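Local structure of De novo designed protein Foldit4 (Synthetic construct, 6WI5) at residues 29-34 / 59-64; 17-22 / 74-79. The protein is a de novo designed alpha/beta protein with no known natural function, probably made to test whether a chosen fold can be built from an invented sequence. All coordinates share one frame; numbering follows the deposited sequence.

Contact 1: 29-34 / 59-64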
loop_
_atom_site.group_PDB
_atom_site.type_symbol
_atom_site.label_atom_id
_atom_site.label_comp_id
_atom_site.label_asym_id
_atom_site.label_seq_id
_atom_site.Cartn_x
_atom_site.Cartn_y
_atom_site.Cartn_z
ATOM N N LYS A 29 4.708 2.912 9.526
ATOM C CA LYS A 29 5.355 3.085 10.822
ATOM C C LYS A 29 5.244 4.524 11.311
ATOM O O LYS A 29 5.053 4.766 12.509
ATOM C CB LYS A 29 6.822 2.662 10.725
ATOM C CG LYS A 29 7.616 2.811 12.008
ATOM C CD LYS A 29 9.108 2.707 11.728
ATOM C CE LYS A 29 9.924 2.744 13.008
ATOM N NZ LYS A 29 9.774 1.492 13.798
ATOM N N ARG A 30 5.360 5.493 10.399
ATOM C CA ARG A 30 5.266 6.896 10.791
ATOM C C ARG A 30 3.862 7.262 11.248
ATOM O O ARG A 30 3.701 8.141 12.103
ATOM C CB ARG A 30 5.697 7.796 9.632
ATOM C CG ARG A 30 7.185 7.743 9.324
ATOM C CD ARG A 30 7.517 8.518 8.058
ATOM N NE ARG A 30 8.956 8.587 7.826
ATOM C CZ ARG A 30 9.515 9.139 6.753
ATOM N NH1 ARG A 30 10.835 9.159 6.626
ATOM N NH2 ARG A 30 8.755 9.671 5.806
ATOM N N GLU A 31 2.839 6.607 10.697
ATOM C CA GLU A 31 1.465 6.917 11.078
ATOM C C GLU A 31 1.191 6.504 12.519
ATOM O O GLU A 31 0.923 7.350 13.381
ATOM C CB GLU A 31 0.491 6.233 10.117
ATOM C CG GLU A 31 -0.972 6.523 10.397
ATOM C CD GLU A 31 -1.275 8.007 10.458
ATOM O OE1 GLU A 31 -1.719 8.479 11.526
ATOM O OE2 GLU A 31 -1.064 8.703 9.442
ATOM N N SER A 32 1.259 5.206 12.802
ATOM C CA SER A 32 1.023 4.691 14.144
ATOM C C SER A 32 1.472 3.240 14.194
ATOM O O SER A 32 1.551 2.560 13.167
ATOM C CB SER A 32 -0.452 4.806 14.544
ATOM O OG SER A 32 -0.681 4.232 15.819
ATOM N N ASN A 33 1.766 2.774 15.408
ATOM C CA ASN A 33 2.089 1.370 15.626
ATOM C C ASN A 33 0.849 0.503 15.802
ATOM O O ASN A 33 0.972 -0.726 15.835
ATOM C CB ASN A 33 3.001 1.219 16.847
ATOM C CG ASN A 33 2.481 1.968 18.060
ATOM O OD1 ASN A 33 1.365 2.487 18.054
ATOM N ND2 ASN A 33 3.292 2.024 19.110
ATOM N N SER A 34 -0.332 1.109 15.922
ATOM C CA SER A 34 -1.579 0.363 16.010
ATOM C C SER A 34 -2.103 -0.072 14.648
ATOM O O SER A 34 -3.050 -0.863 14.589
ATOM C CB SER A 34 -2.642 1.204 16.721
ATOM O OG SER A 34 -2.887 2.412 16.020
ATOM N N LYS A 59 -11.191 5.810 10.309
ATOM C CA LYS A 59 -11.199 6.068 8.872
ATOM C C LYS A 59 -10.352 7.282 8.510
ATOM O O LYS A 59 -9.772 7.323 7.419
ATOM C CB LYS A 59 -12.635 6.253 8.376
ATOM C CG LYS A 59 -12.766 6.323 6.860
ATOM C CD LYS A 59 -14.224 6.347 6.426
ATOM N N GLU A 60 -10.263 8.269 9.404
ATOM C CA GLU A 60 -9.412 9.429 9.148
ATOM C C GLU A 60 -7.950 9.016 9.038
ATOM O O GLU A 60 -7.228 9.469 8.142
ATOM C CB GLU A 60 -9.595 10.470 10.253
ATOM C CG GLU A 60 -8.847 11.769 10.007
ATOM C CD GLU A 60 -8.835 12.674 11.223
ATOM O OE1 GLU A 60 -7.984 12.464 12.113
ATOM O OE2 GLU A 60 -9.682 13.590 11.292
ATOM N N THR A 61 -7.494 8.156 9.953
ATOM C CA THR A 61 -6.138 7.625 9.869
ATOM C C THR A 61 -5.937 6.837 8.582
ATOM O O THR A 61 -4.898 6.962 7.920
ATOM C CB THR A 61 -5.849 6.743 11.084
ATOM O OG1 THR A 61 -5.888 7.538 12.276
ATOM C CG2 THR A 61 -4.486 6.080 10.964
ATOM N N ILE A 62 -6.929 6.030 8.205
ATOM C CA ILE A 62 -6.820 5.200 7.008
ATOM C C ILE A 62 -6.682 6.071 5.765
ATOM O O ILE A 62 -5.804 5.846 4.923
ATOM C CB ILE A 62 -8.029 4.252 6.910
ATOM C CG1 ILE A 62 -7.740 2.939 7.641
ATOM C CG2 ILE A 62 -8.407 3.997 5.463
ATOM C CD1 ILE A 62 -6.638 2.125 7.011
ATOM N N GLU A 63 -7.541 7.086 5.633
ATOM C CA GLU A 63 -7.508 7.920 4.435
ATOM C C GLU A 63 -6.224 8.736 4.361
ATOM O O GLU A 63 -5.670 8.934 3.274
ATOM C CB GLU A 63 -8.731 8.837 4.393
ATOM C CG GLU A 63 -10.059 8.099 4.369
ATOM C CD GLU A 63 -11.239 9.032 4.182
ATOM O OE1 GLU A 63 -11.408 9.562 3.063
ATOM O OE2 GLU A 63 -11.991 9.243 5.156
ATOM N N ARG A 64 -5.735 9.219 5.507
ATOM C CA ARG A 64 -4.479 9.962 5.515
ATOM C C ARG A 64 -3.308 9.066 5.132
ATOM O O ARG A 64 -2.429 9.474 4.363
ATOM C CB ARG A 64 -4.250 10.588 6.892
ATOM C CG ARG A 64 -2.906 11.283 7.039
ATOM C CD ARG A 64 -2.761 11.968 8.393
ATOM N NE ARG A 64 -2.809 11.027 9.510
ATOM C CZ ARG A 64 -3.860 10.867 10.309
ATOM N NH1 ARG A 64 -4.957 11.587 10.121
ATOM N NH2 ARG A 64 -3.810 9.988 11.301
#

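Contact 2: 17-22 / 74-79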
loop_
_atom_site.group_PDB
_atom_site.type_symbol
_atom_site.label_atom_id
_atom_site.label_comp_id
_atom_site.label_asym_id
_atom_site.label_seq_id
_atom_site.Cartn_x
_atom_site.Cartn_y
_atom_site.Cartn_z
ATOM N N VAL A 17 11.109 -3.545 -6.363
ATOM C CA VAL A 17 10.118 -3.979 -5.383
ATOM C C VAL A 17 10.606 -3.719 -3.963
ATOM O O VAL A 17 9.832 -3.298 -3.094
ATOM C CB VAL A 17 9.775 -5.463 -5.601
ATOM C CG1 VAL A 17 8.878 -5.976 -4.485
ATOM C CG2 VAL A 17 9.113 -5.652 -6.953
ATOM N N ARG A 18 11.893 -3.963 -3.704
ATOM C CA ARG A 18 12.419 -3.843 -2.347
ATOM C C ARG A 18 12.278 -2.420 -1.818
ATOM O O ARG A 18 11.838 -2.209 -0.682
ATOM C CB ARG A 18 13.880 -4.289 -2.316
ATOM C CG ARG A 18 14.556 -4.111 -0.970
ATOM C CD ARG A 18 16.042 -4.402 -1.074
ATOM N NE ARG A 18 16.651 -3.684 -2.190
ATOM C CZ ARG A 18 17.061 -2.421 -2.131
ATOM N NH1 ARG A 18 16.929 -1.729 -1.008
ATOM N NH2 ARG A 18 17.603 -1.849 -3.198
ATOM N N ARG A 19 12.653 -1.427 -2.630
ATOM C CA ARG A 19 12.533 -0.039 -2.196
ATOM C C ARG A 19 11.075 0.360 -2.012
ATOM O O ARG A 19 10.740 1.116 -1.094
ATOM C CB ARG A 19 13.214 0.893 -3.198
ATOM C CG ARG A 19 14.630 1.286 -2.821
ATOM C CD ARG A 19 14.827 2.787 -2.964
ATOM N NE ARG A 19 14.573 3.245 -4.327
ATOM C CZ ARG A 19 14.521 4.523 -4.686
ATOM N NH1 ARG A 19 14.697 5.476 -3.782
ATOM N NH2 ARG A 19 14.285 4.850 -5.950
ATOM N N LEU A 20 10.192 -0.138 -2.879
ATOM C CA LEU A 20 8.775 0.200 -2.776
ATOM C C LEU A 20 8.180 -0.321 -1.475
ATOM O O LEU A 20 7.477 0.408 -0.765
ATOM C CB LEU A 20 8.017 -0.356 -3.980
ATOM C CG LEU A 20 6.502 -0.148 -3.975
ATOM C CD1 LEU A 20 6.164 1.333 -3.960
ATOM C CD2 LEU A 20 5.861 -0.837 -5.169
ATOM N N ILE A 21 8.453 -1.584 -1.143
ATOM C CA ILE A 21 7.926 -2.159 0.092
ATOM C C ILE A 21 8.510 -1.449 1.306
ATOM O O ILE A 21 7.805 -1.180 2.286
ATOM C CB ILE A 21 8.202 -3.673 0.135
ATOM C CG1 ILE A 21 7.374 -4.394 -0.931
ATOM C CG2 ILE A 21 7.917 -4.237 1.520
ATOM C CD1 ILE A 21 7.584 -5.886 -0.948
ATOM N N LYS A 22 9.806 -1.132 1.262
ATOM C CA LYS A 22 10.434 -0.437 2.381
ATOM C C LYS A 22 9.802 0.930 2.602
ATOM O O LYS A 22 9.530 1.319 3.744
ATOM C CB LYS A 22 11.938 -0.299 2.137
ATOM C CG LYS A 22 12.691 0.379 3.270
ATOM C CD LYS A 22 14.163 0.557 2.928
ATOM C CE LYS A 22 14.916 1.218 4.072
ATOM N NZ LYS A 22 16.351 1.440 3.743
ATOM N N LYS A 74 4.138 7.248 -6.189
ATOM C CA LYS A 74 4.330 8.049 -7.391
ATOM C C LYS A 74 5.735 8.632 -7.462
ATOM O O LYS A 74 6.276 8.806 -8.561
ATOM C CB LYS A 74 3.287 9.164 -7.449
ATOM C CG LYS A 74 2.834 9.511 -8.855
ATOM C CD LYS A 74 2.121 8.333 -9.500
ATOM C CE LYS A 74 0.888 7.934 -8.703
ATOM N NZ LYS A 74 0.210 6.738 -9.278
ATOM N N LYS A 75 6.341 8.937 -6.312
ATOM C CA LYS A 75 7.708 9.449 -6.314
ATOM C C LYS A 75 8.708 8.383 -6.744
ATOM O O LYS A 75 9.714 8.703 -7.386
ATOM C CB LYS A 75 8.069 9.990 -4.930
ATOM N N LEU A 76 8.451 7.118 -6.404
ATOM C CA LEU A 76 9.349 6.045 -6.818
ATOM C C LEU A 76 9.165 5.707 -8.291
ATOM O O LEU A 76 10.138 5.406 -8.992
ATOM C CB LEU A 76 9.119 4.807 -5.952
ATOM C CG LEU A 76 9.587 4.910 -4.500
ATOM C CD1 LEU A 76 9.037 3.759 -3.677
ATOM C CD2 LEU A 76 11.104 4.937 -4.431
ATOM N N ASP A 77 7.927 5.751 -8.778
ATOM C CA ASP A 77 7.638 5.444 -10.177
ATOM C C ASP A 77 6.396 6.226 -10.578
ATOM O O ASP A 77 5.300 5.948 -10.081
ATOM C CB ASP A 77 7.440 3.943 -10.382
ATOM C CG ASP A 77 7.230 3.571 -11.838
ATOM O OD1 ASP A 77 7.408 4.441 -12.717
ATOM O OD2 ASP A 77 6.883 2.401 -12.105
ATOM N N LYS A 78 6.575 7.199 -11.473
ATOM C CA LYS A 78 5.462 8.037 -11.908
ATOM C C LYS A 78 4.400 7.231 -12.648
ATOM O O LYS A 78 3.206 7.532 -12.539
ATOM C CB LYS A 78 5.996 9.172 -12.785
ATOM C CG LYS A 78 4.971 9.847 -13.679
ATOM C CD LYS A 78 5.636 10.907 -14.545
ATOM C CE LYS A 78 6.827 10.331 -15.300
ATOM N NZ LYS A 78 7.567 11.376 -16.061
ATOM N N ASN A 79 4.808 6.201 -13.387
ATOM C CA ASN A 79 3.899 5.414 -14.207
ATOM C C ASN A 79 3.355 4.184 -13.484
ATOM O O ASN A 79 2.907 3.240 -14.144
ATOM C CB ASN A 79 4.594 4.993 -15.504
ATOM C CG ASN A 79 5.037 6.178 -16.338
ATOM O OD1 ASN A 79 4.348 7.195 -16.407
ATOM N ND2 ASN A 79 6.197 6.053 -16.974
#

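Contact 1: 29-34 / 59-64
Arg-64 grips the carboxylate of Glu-31 side-on, NE and NH2 each taking one oxygen in a two-bond salt bridge. The bond from Arg-64 NH2 to Glu-31 OE1 is short, 2.6 Å, nearly straight at 173°, and runs in the guanidinium plane; that from Arg-64 NE to Glu-31 OE2, 2.9 Å, is more bent. The two flat groups are turned 50° apart: OE1 is met from above the carboxylate plane, and OE2 on its syn side but tilted from that plane. The arginine chain extends from its backbone and then bends at chi3 (62°), which swings the guanidinium across the glutamate. Its charge has a second, longer partner in Glu-60, and Glu-31 OE2 also pairs with Arg-68. This network ties the C-terminal end of helix 17-31 to the first turns of helix 59-76, the two helices that lie on one face of a four-stranded antiparallel sheet in a beta-alpha-beta-beta-alpha-beta ferredoxin-like fold. The apolar part is small: CG of Glu-31 rests on the methyl CG2 of Thr-61 at 3.6 Å. With CG2 anti to the backbone N, that methyl faces the glutamate, and OG1 of Thr-61 bonds instead to Asp-58 just before the helix.

Contact 2: 17-22 / 74-79
Leu-76 reaches across to helix 17-31 with both branches of its fork, each laid against a different residue. Its CD2 methyl sits over one face of the Arg-19 guanidinium, 3.4 Å above the plane and over the centre, so that CZ of Arg-19 is 3.5 Å from CD2 of Leu-76. The arginine chain bends at chi2 and chi3 (-132° and -59°), which lays the flat group over the leucine. The other methyl meets both backbone and side chain: CD1 of Leu-76 lies 3.7 Å from CA of Leu-20 and 3.8 Å from CD1 of Leu-20, the two side chains crossing at a slant. Leu-20 in turn packs on Ile-9, Val-11 and Val-50 of the sheet, so the contact adjoins the layer between helices and strands. With an alanine here in place of Leu-76, CD1 and CD2 are gone, which would probably open a gap beside Leu-20 and leave the Arg-19 guanidinium face without its methyl. Just beyond, the chain leaves the helix at Asp-77, whose OD1 accepts from the backbone N of Asn-79 in an Asx turn. Across the helices the contact is all van der Waals: the guanidinium offers its flat face, while its in-plane N-H bonds can still serve polar partners or water.

Overall arrangement
Contacts 1 and 2 join the same two helices, 17-31 and 59-76, at opposite ends of their shared interface, with centres about 20 Å apart. The helices run antiparallel: the start of 17-31 meets the end of 59-76 in contact 2, and the reverse holds in contact 1. Each contact is partly buried, combining one buried residue with an exposed arginine, yet the arginines work differently. In 29-34 / 59-64 the guanidinium is bonded through its nitrogens to a carboxylate, whereas in 17-22 / 74-79 it lies flat on a methyl. Charge pairing thus dominates contact 1, and apolar packing continuing down to the sheet dominates contact 2.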